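PDB 2WBT: B-129 from Sulfolobus virus 1, which is essential for virus function and carries two zinc-binding C2H2-type fingers, through which it probably binds DNA. Local coordinates for the interface of chains A and B. Sequence-based numbering; all coordinates share one arbitrary frame. Chains: chain A/B, B-129.

The interface of chains A and B. Residues chain A 13-20; chain B 20-22, 24, 26, 29, 32-33.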
loop_
_atom_site.group_PDB
_atom_site.type_symbol
_atom_site.label_atom_id
_atom_site.label_comp_id
_atom_site.label_asym_id
_atom_site.label_seq_id
_atom_site.Cartn_x
_atom_site.Cartn_y
_atom_site.Cartn_z
ATOM N N TYR A 13 -24.308 15.261 6.066
ATOM C CA TYR A 13 -22.953 14.702 5.974
ATOM C C TYR A 13 -22.927 13.527 4.986
ATOM O O TYR A 13 -21.910 13.274 4.338
ATOM C CB TYR A 13 -22.446 14.250 7.352
ATOM C CG TYR A 13 -23.113 12.997 7.880
ATOM C CD1 TYR A 13 -22.637 11.733 7.540
ATOM C CD2 TYR A 13 -24.220 13.077 8.716
ATOM C CE1 TYR A 13 -23.248 10.582 8.016
ATOM C CE2 TYR A 13 -24.838 11.931 9.200
ATOM C CZ TYR A 13 -24.347 10.687 8.846
ATOM O OH TYR A 13 -24.957 9.549 9.323
ATOM N N LEU A 14 -24.051 12.815 4.891
ATOM C CA LEU A 14 -24.203 11.684 3.968
ATOM C C LEU A 14 -24.123 12.075 2.488
ATOM O O LEU A 14 -23.643 11.291 1.669
ATOM C CB LEU A 14 -25.538 10.964 4.216
ATOM C CG LEU A 14 -25.673 10.124 5.488
ATOM C CD1 LEU A 14 -27.094 9.604 5.630
ATOM C CD2 LEU A 14 -24.678 8.971 5.491
ATOM N N SER A 15 -24.591 13.277 2.153
ATOM C CA SER A 15 -24.732 13.703 0.754
ATOM C C SER A 15 -23.912 14.947 0.396
ATOM O O SER A 15 -24.175 15.592 -0.622
ATOM C CB SER A 15 -26.207 13.967 0.444
ATOM O OG SER A 15 -26.418 14.129 -0.949
ATOM N N ASN A 16 -22.924 15.280 1.226
ATOM C CA ASN A 16 -22.066 16.438 0.972
ATOM C C ASN A 16 -21.191 16.210 -0.262
ATOM O O ASN A 16 -20.649 15.122 -0.457
ATOM C CB ASN A 16 -21.197 16.747 2.197
ATOM C CG ASN A 16 -20.570 18.132 2.142
ATOM O OD1 ASN A 16 -20.066 18.563 1.104
ATOM N ND2 ASN A 16 -20.594 18.835 3.270
ATOM N N HIS A 17 -21.059 17.248 -1.084
ATOM C CA HIS A 17 -20.331 17.159 -2.353
ATOM C C HIS A 17 -18.819 17.252 -2.144
ATOM O O HIS A 17 -18.044 16.678 -2.913
ATOM C CB HIS A 17 -20.803 18.255 -3.309
ATOM C CG HIS A 17 -22.269 18.202 -3.606
ATOM N ND1 HIS A 17 -23.227 18.602 -2.698
ATOM C CD2 HIS A 17 -22.944 17.793 -4.707
ATOM C CE1 HIS A 17 -24.426 18.442 -3.226
ATOM N NE2 HIS A 17 -24.282 17.954 -4.444
ATOM N N LYS A 18 -18.411 17.983 -1.109
ATOM C CA LYS A 18 -17.007 18.035 -0.684
ATOM C C LYS A 18 -16.498 16.668 -0.221
ATOM O O LYS A 18 -15.292 16.431 -0.196
ATOM C CB LYS A 18 -16.820 19.052 0.446
ATOM C CG LYS A 18 -16.773 20.501 -0.003
ATOM C CD LYS A 18 -17.033 21.439 1.168
ATOM C CE LYS A 18 -16.519 22.843 0.899
ATOM N NZ LYS A 18 -16.633 23.717 2.099
ATOM N N GLY A 19 -17.419 15.793 0.179
ATOM C CA GLY A 19 -17.101 14.391 0.452
ATOM C C GLY A 19 -16.948 14.055 1.924
ATOM O O GLY A 19 -17.673 14.575 2.772
ATOM N N ILE A 20 -15.991 13.175 2.215
ATOM C CA ILE A 20 -15.782 12.642 3.562
ATOM C C ILE A 20 -15.163 13.675 4.499
ATOM O O ILE A 20 -14.057 14.154 4.252
ATOM C CB ILE A 20 -14.851 11.406 3.528
ATOM C CG1 ILE A 20 -15.557 10.216 2.879
ATOM C CG2 ILE A 20 -14.408 11.025 4.936
ATOM C CD1 ILE A 20 -14.634 9.056 2.575
ATOM N N ILE B 20 -11.094 18.177 7.889
ATOM C CA ILE B 20 -10.816 18.290 6.454
ATOM C C ILE B 20 -11.776 17.434 5.627
ATOM O O ILE B 20 -12.229 16.379 6.077
ATOM C CB ILE B 20 -9.355 17.893 6.117
ATOM C CG1 ILE B 20 -9.057 16.447 6.540
ATOM C CG2 ILE B 20 -8.382 18.851 6.788
ATOM C CD1 ILE B 20 -7.635 16.009 6.251
ATOM N N PHE B 21 -12.073 17.905 4.419
ATOM C CA PHE B 21 -12.916 17.180 3.471
ATOM C C PHE B 21 -12.051 16.499 2.414
ATOM O O PHE B 21 -11.308 17.167 1.693
ATOM C CB PHE B 21 -13.895 18.130 2.775
ATOM C CG PHE B 21 -15.137 18.428 3.571
ATOM C CD1 PHE B 21 -15.339 19.686 4.128
ATOM C CD2 PHE B 21 -16.116 17.457 3.747
ATOM C CE1 PHE B 21 -16.489 19.967 4.854
ATOM C CE2 PHE B 21 -17.269 17.732 4.472
ATOM C CZ PHE B 21 -17.456 18.988 5.027
ATOM N N ILE B 22 -12.153 15.175 2.326
ATOM C CA ILE B 22 -11.483 14.414 1.272
ATOM C C ILE B 22 -12.482 14.221 0.129
ATOM O O ILE B 22 -13.514 13.570 0.304
ATOM C CB ILE B 22 -10.968 13.054 1.786
ATOM C CG1 ILE B 22 -10.121 13.253 3.049
ATOM C CG2 ILE B 22 -10.163 12.348 0.701
ATOM C CD1 ILE B 22 -9.385 12.007 3.496
ATOM N N VAL B 24 -14.195 12.770 -2.179
ATOM C CA VAL B 24 -14.594 11.466 -2.709
ATOM C C VAL B 24 -15.925 11.616 -3.450
ATOM O O VAL B 24 -16.662 12.574 -3.206
ATOM C CB VAL B 24 -14.695 10.422 -1.555
ATOM C CG1 VAL B 24 -16.041 9.720 -1.539
ATOM C CG2 VAL B 24 -13.546 9.421 -1.635
ATOM N N LEU B 26 -19.865 10.801 -4.709
ATOM C CA LEU B 26 -21.099 10.589 -3.952
ATOM C C LEU B 26 -21.370 9.111 -3.678
ATOM O O LEU B 26 -21.869 8.759 -2.608
ATOM C CB LEU B 26 -22.293 11.214 -4.679
ATOM C CG LEU B 26 -22.390 12.743 -4.637
ATOM C CD1 LEU B 26 -23.565 13.221 -5.477
ATOM C CD2 LEU B 26 -22.517 13.248 -3.205
ATOM N N LEU B 29 -18.865 8.058 -1.042
ATOM C CA LEU B 29 -19.233 8.675 0.235
ATOM C C LEU B 29 -20.303 7.872 0.984
ATOM O O LEU B 29 -20.207 7.702 2.200
ATOM C CB LEU B 29 -19.713 10.114 0.019
ATOM C CG LEU B 29 -20.010 10.936 1.280
ATOM C CD1 LEU B 29 -18.762 11.103 2.133
ATOM C CD2 LEU B 29 -20.583 12.291 0.903
ATOM N N TYR B 32 -18.644 4.703 1.917
ATOM C CA TYR B 32 -17.815 4.968 3.095
ATOM C C TYR B 32 -18.603 4.827 4.395
ATOM O O TYR B 32 -18.169 4.140 5.319
ATOM C CB TYR B 32 -17.208 6.373 3.018
ATOM C CG TYR B 32 -16.508 6.805 4.288
ATOM C CD1 TYR B 32 -17.110 7.701 5.170
ATOM C CD2 TYR B 32 -15.248 6.312 4.610
ATOM C CE1 TYR B 32 -16.471 8.097 6.338
ATOM C CE2 TYR B 32 -14.601 6.702 5.775
ATOM C CZ TYR B 32 -15.216 7.595 6.634
ATOM O OH TYR B 32 -14.579 7.983 7.789
ATOM N N HIS B 33 -19.760 5.480 4.456
ATOM C CA HIS B 33 -20.590 5.480 5.667
ATOM C C HIS B 33 -21.327 4.159 5.925
ATOM O O HIS B 33 -21.995 4.014 6.950
ATOM C CB HIS B 33 -21.576 6.652 5.635
ATOM C CG HIS B 33 -20.935 7.977 5.903
ATOM N ND1 HIS B 33 -20.716 8.915 4.917
ATOM C CD2 HIS B 33 -20.445 8.513 7.046
ATOM C CE1 HIS B 33 -20.130 9.976 5.443
ATOM N NE2 HIS B 33 -19.954 9.757 6.733
#
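A:Ile20, at the start of strand 20-23, fills the apolar centre of this patch of a two-fold interface in the deposited assembly, which may or may not be the form in solution. Its CG1 lies anti to the carbonyl carbon (chi1 -70°), and the branch ends with CD1 over one face of B:Tyr32, 3.6 Å from the ring centroid and displaced toward the CG edge of the ring. CG2 leans toward the CE1 and CZ end of the same ring. A:Ile20 and B:Leu29 run antiparallel alongside one another, CG1 of the isoleucine against CD1 of the leucine. The other methyl of B:Leu29, CD2, is turned to the carbonyls of A:Leu14, in 3-10 helix 12-15, and of A:Asn16 just after it.

On one flank A:Tyr13 presents its ring edge to a face of B:His33, the planes 67° apart and A:Tyr13 CE1 3.6 Å from B:His33 CD2. B:Tyr32 CD1 sits over the opposite face, and B:His33 ND1 donates to B:Leu29 O at 3.0 Å; together these should fix the imidazole's rotation.

On the other flank the ring of B:Phe21 takes A:Lys18 CB on one face, 3.9 Å from its centroid, while A:Gly19 O lies in plane at its edge. A:Asn16 ND2 touches the far end of the ring, 3.6 Å from B:Phe21 CZ, and A:Asn16 OD1 is held at 2.8 Å by A:Lys18 N.

At the polar rim, the strands pair antiparallel through A:Ile20 and B:Ile22, joining the two chains backbone to backbone. A:Ile20 N donates to B:Ile22 O from above the carbonyl plane, at 3.2 Å; the return bond is straighter, B:Ile22 N reaching A:Ile20 O in the carbonyl plane at 2.9 Å, with 165° at the hydrogen.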